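Glycoside hydrolase family 43 (Halothermothrix orenii, PDB 4QQS) hydrolyses glycosidic bonds, with alpha-L-arabinofuranosidase activity, and probably takes part in the breakdown of xylan and related plant polysaccharides. Local coordinates at residues Asp264-Thr276 / Gly283-Glu295. Residues are numbered along the deposited sequence; the frame is centred on the assembly and turned at random.
Sequences DGSELFVVYHTHT and GDRTVNIDRLYFE
Asp284 and Thr276 close the loop end of an antiparallel beta hairpin whose strands, 268-275 and 285-295, are the middle two of a four-stranded blade in the five-bladed beta-propeller. Thr276 OG1 donates to Asp284 OD1 (2.7 Å) from above the carboxylate plane, and Gly14 N is a second donor to that oxygen. Next, Arg285 lays its CD methylene over one face of the His273 ring, 3.9 Å from the centroid; a long, flexible side chain suits this place, because bends at chi2 and chi3 bring it alongside the imidazole. His273 lies close to Asp17, the predicted proton acceptor, so this end of the hairpin borders the probable active site. Val287 meets Val271, CG1 to CG1, on the face that Val271 and His273 turn toward strand 16-23; branched apolar valines suit this packing.

Asparagine serves at 288 with both halves of its side chain. Asn288 CB lies over one face of the Tyr272 ring as a CH-pi contact, and chi1 of -54° swings the amide toward strand 268-275. There ND2 hydrogen-bonds to Thr274 OG1 (3.0 Å) and, at greater length, to Tyr272 O, which also accepts from Asn288 N. Ile289 CD1 reaches far enough to pack against Phe269 CD2, 4.0 Å away. Asp290 offers carboxylate OD2 to the buried Tyr272 OH (2.6 Å), at the ring edge and near the ring plane. Arg291, extended from CG to NE, gives Phe269 CZ a flat guanidinium face and Glu267 two donors, NE to OE1 and NH2 to OE2. Beyond it, a water bridges Leu292 O and Leu268 N.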
# COMPACT_ATOMS: atom_id res chain seq x y z
N ASP A 264 -1.42 15.08 16.39
CA ASP A 264 -2.46 16.06 16.73
C ASP A 264 -3.56 16.15 15.67
O ASP A 264 -4.47 16.98 15.80
CB ASP A 264 -1.85 17.45 17.02
CG ASP A 264 -1.45 18.20 15.76
OD1 ASP A 264 -1.33 17.57 14.68
OD2 ASP A 264 -1.26 19.44 15.87
N GLY A 265 -3.50 15.31 14.64
CA GLY A 265 -4.53 15.26 13.63
C GLY A 265 -4.45 16.36 12.58
O GLY A 265 -5.29 16.42 11.68
N SER A 266 -3.43 17.20 12.66
CA SER A 266 -3.43 18.43 11.87
C SER A 266 -2.79 18.36 10.49
O SER A 266 -2.99 19.27 9.70
CB SER A 266 -2.73 19.54 12.65
OG SER A 266 -1.33 19.31 12.69
N GLU A 267 -2.01 17.32 10.21
CA GLU A 267 -1.30 17.24 8.93
C GLU A 267 -1.13 15.78 8.51
O GLU A 267 -1.02 14.89 9.34
CB GLU A 267 0.07 17.95 9.01
CG GLU A 267 1.01 17.33 10.02
CD GLU A 267 2.36 18.01 10.12
OE1 GLU A 267 2.64 18.97 9.38
OE2 GLU A 267 3.16 17.56 10.98
N LEU A 268 -1.11 15.57 7.20
CA LEU A 268 -0.96 14.24 6.62
C LEU A 268 0.50 13.91 6.37
O LEU A 268 1.33 14.77 6.03
CB LEU A 268 -1.73 14.15 5.30
CG LEU A 268 -3.25 14.32 5.36
CD1 LEU A 268 -3.82 14.24 3.95
CD2 LEU A 268 -3.90 13.28 6.28
N PHE A 269 0.80 12.62 6.52
CA PHE A 269 2.08 12.04 6.14
C PHE A 269 1.87 10.90 5.16
O PHE A 269 1.00 10.04 5.37
CB PHE A 269 2.85 11.52 7.35
CG PHE A 269 3.59 12.61 8.08
CD1 PHE A 269 2.93 13.44 8.97
CD2 PHE A 269 4.93 12.84 7.83
CE1 PHE A 269 3.60 14.48 9.60
CE2 PHE A 269 5.59 13.88 8.45
CZ PHE A 269 4.93 14.69 9.33
N VAL A 270 2.69 10.89 4.12
CA VAL A 270 2.86 9.72 3.29
C VAL A 270 3.93 8.84 3.93
O VAL A 270 4.95 9.33 4.42
CB VAL A 270 3.25 10.11 1.83
CG1 VAL A 270 4.53 10.95 1.75
CG2 VAL A 270 3.36 8.90 0.96
N VAL A 271 3.66 7.54 3.97
CA VAL A 271 4.56 6.53 4.50
C VAL A 271 4.94 5.65 3.31
O VAL A 271 4.06 5.10 2.67
CB VAL A 271 3.91 5.69 5.60
CG1 VAL A 271 4.93 4.72 6.16
CG2 VAL A 271 3.32 6.59 6.71
N TYR A 272 6.22 5.56 3.00
CA TYR A 272 6.66 4.94 1.76
C TYR A 272 7.99 4.24 1.96
O TYR A 272 8.73 4.55 2.90
CB TYR A 272 6.77 5.99 0.63
CG TYR A 272 7.77 7.09 0.90
CD1 TYR A 272 7.46 8.17 1.71
CD2 TYR A 272 9.04 7.02 0.36
CE1 TYR A 272 8.39 9.18 1.97
CE2 TYR A 272 9.98 8.03 0.60
CZ TYR A 272 9.65 9.10 1.41
OH TYR A 272 10.61 10.06 1.63
N HIS A 273 8.30 3.29 1.09
CA HIS A 273 9.59 2.63 1.16
C HIS A 273 10.57 3.20 0.15
O HIS A 273 10.18 3.82 -0.82
CB HIS A 273 9.48 1.12 1.04
CG HIS A 273 9.01 0.59 -0.28
ND1 HIS A 273 9.52 0.89 -1.53
CD2 HIS A 273 8.07 -0.35 -0.46
CE1 HIS A 273 8.86 0.15 -2.43
NE2 HIS A 273 8.00 -0.61 -1.80
N THR A 274 11.85 3.01 0.44
CA THR A 274 12.94 3.26 -0.51
C THR A 274 13.93 2.10 -0.40
O THR A 274 13.91 1.34 0.57
CB THR A 274 13.68 4.57 -0.21
OG1 THR A 274 14.15 4.55 1.14
CG2 THR A 274 12.79 5.78 -0.42
N HIS A 275 14.84 1.97 -1.35
CA HIS A 275 15.81 0.89 -1.26
C HIS A 275 16.78 1.12 -0.13
O HIS A 275 17.31 2.22 0.05
CB HIS A 275 16.59 0.75 -2.56
CG HIS A 275 15.73 0.43 -3.73
ND1 HIS A 275 15.00 -0.74 -3.88
CD2 HIS A 275 15.47 1.17 -4.82
CE1 HIS A 275 14.35 -0.68 -5.02
NE2 HIS A 275 14.63 0.46 -5.62
N THR A 276 17.02 0.07 0.64
CA THR A 276 17.96 0.17 1.75
C THR A 276 19.38 0.43 1.22
O THR A 276 20.16 1.16 1.83
CB THR A 276 17.90 -1.11 2.61
OG1 THR A 276 16.56 -1.27 3.08
CG2 THR A 276 18.85 -1.03 3.81
N GLY A 283 14.80 -6.12 -3.26
CA GLY A 283 13.71 -6.26 -2.31
C GLY A 283 13.95 -5.76 -0.90
O GLY A 283 13.00 -5.66 -0.11
N ASP A 284 15.19 -5.44 -0.56
CA ASP A 284 15.47 -4.90 0.77
C ASP A 284 15.16 -3.42 0.76
O ASP A 284 15.93 -2.62 0.21
CB ASP A 284 16.94 -5.14 1.14
CG ASP A 284 17.26 -4.72 2.57
OD1 ASP A 284 16.47 -3.99 3.18
OD2 ASP A 284 18.33 -5.11 3.07
N ARG A 285 14.01 -3.06 1.32
CA ARG A 285 13.59 -1.66 1.40
C ARG A 285 13.41 -1.25 2.86
O ARG A 285 13.44 -2.08 3.77
CB ARG A 285 12.35 -1.42 0.55
CG ARG A 285 12.70 -1.56 -0.94
CD ARG A 285 11.70 -2.24 -1.80
NE ARG A 285 11.23 -3.52 -1.30
CZ ARG A 285 10.14 -4.07 -1.78
NH1 ARG A 285 9.50 -3.44 -2.75
NH2 ARG A 285 9.68 -5.21 -1.32
N THR A 286 13.24 0.05 3.05
CA THR A 286 13.21 0.66 4.36
C THR A 286 12.11 1.72 4.41
O THR A 286 11.67 2.21 3.38
CB THR A 286 14.61 1.21 4.71
OG1 THR A 286 14.67 1.61 6.09
CG2 THR A 286 14.97 2.38 3.83
N VAL A 287 11.65 2.04 5.61
CA VAL A 287 10.48 2.87 5.84
C VAL A 287 10.85 4.35 5.96
O VAL A 287 11.84 4.70 6.62
CB VAL A 287 9.77 2.41 7.14
CG1 VAL A 287 8.56 3.28 7.44
CG2 VAL A 287 9.34 0.95 7.03
N ASN A 288 10.02 5.20 5.37
CA ASN A 288 10.19 6.65 5.36
C ASN A 288 8.85 7.33 5.53
O ASN A 288 7.81 6.76 5.18
CB ASN A 288 10.76 7.13 4.03
CG ASN A 288 12.03 6.42 3.65
OD1 ASN A 288 13.13 6.83 4.03
ND2 ASN A 288 11.89 5.31 2.97
N ILE A 289 8.88 8.56 6.04
CA ILE A 289 7.69 9.40 6.09
C ILE A 289 8.00 10.77 5.52
O ILE A 289 9.15 11.24 5.57
CB ILE A 289 7.11 9.54 7.52
CG1 ILE A 289 8.04 10.36 8.43
CG2 ILE A 289 6.81 8.15 8.11
CD1 ILE A 289 7.49 10.55 9.81
N ASP A 290 6.99 11.44 4.98
CA ASP A 290 7.15 12.84 4.61
C ASP A 290 5.78 13.50 4.53
O ASP A 290 4.75 12.84 4.43
CB ASP A 290 7.93 13.01 3.29
CG ASP A 290 9.45 13.10 3.48
OD1 ASP A 290 9.91 13.86 4.36
OD2 ASP A 290 10.18 12.44 2.69
N ARG A 291 5.77 14.83 4.58
CA ARG A 291 4.53 15.59 4.59
C ARG A 291 3.84 15.56 3.24
O ARG A 291 4.47 15.73 2.21
CB ARG A 291 4.81 17.03 5.03
CG ARG A 291 5.10 17.10 6.52
CD ARG A 291 5.44 18.53 7.01
NE ARG A 291 5.33 18.55 8.47
CZ ARG A 291 6.28 18.18 9.33
NH1 ARG A 291 7.50 17.88 8.92
NH2 ARG A 291 6.00 18.13 10.62
N LEU A 292 2.52 15.35 3.30
CA LEU A 292 1.64 15.26 2.15
C LEU A 292 0.58 16.35 2.30
O LEU A 292 0.05 16.53 3.40
CB LEU A 292 0.95 13.89 2.18
CG LEU A 292 0.03 13.55 1.03
CD1 LEU A 292 0.85 13.30 -0.23
CD2 LEU A 292 -0.78 12.32 1.36
N TYR A 293 0.28 17.08 1.24
CA TYR A 293 -0.67 18.19 1.34
C TYR A 293 -1.26 18.50 -0.02
O TYR A 293 -0.73 18.10 -1.05
CB TYR A 293 0.00 19.44 1.93
CG TYR A 293 1.13 19.99 1.08
CD1 TYR A 293 2.39 19.42 1.09
CD2 TYR A 293 0.93 21.11 0.27
CE1 TYR A 293 3.42 19.93 0.32
CE2 TYR A 293 1.97 21.64 -0.49
CZ TYR A 293 3.22 21.04 -0.46
OH TYR A 293 4.25 21.54 -1.23
N PHE A 294 -2.37 19.23 -0.02
CA PHE A 294 -3.01 19.70 -1.22
C PHE A 294 -2.76 21.20 -1.38
O PHE A 294 -2.83 21.97 -0.42
CB PHE A 294 -4.51 19.44 -1.16
CG PHE A 294 -4.88 17.97 -1.17
CD1 PHE A 294 -4.96 17.24 0.01
CD2 PHE A 294 -5.18 17.34 -2.36
CE1 PHE A 294 -5.33 15.90 -0.01
CE2 PHE A 294 -5.55 16.00 -2.37
CZ PHE A 294 -5.62 15.28 -1.20
N GLU A 295 -2.52 21.62 -2.62
CA GLU A 295 -2.37 23.04 -2.95
C GLU A 295 -2.88 23.25 -4.36
O GLU A 295 -2.44 22.55 -5.28
CB GLU A 295 -0.90 23.47 -2.81
CG GLU A 295 -0.62 24.91 -3.19
CD GLU A 295 0.78 25.35 -2.81
OE1 GLU A 295 1.73 24.58 -3.07
OE2 GLU A 295 0.92 26.47 -2.27
O HOH W 1 -1.62 17.70 5.28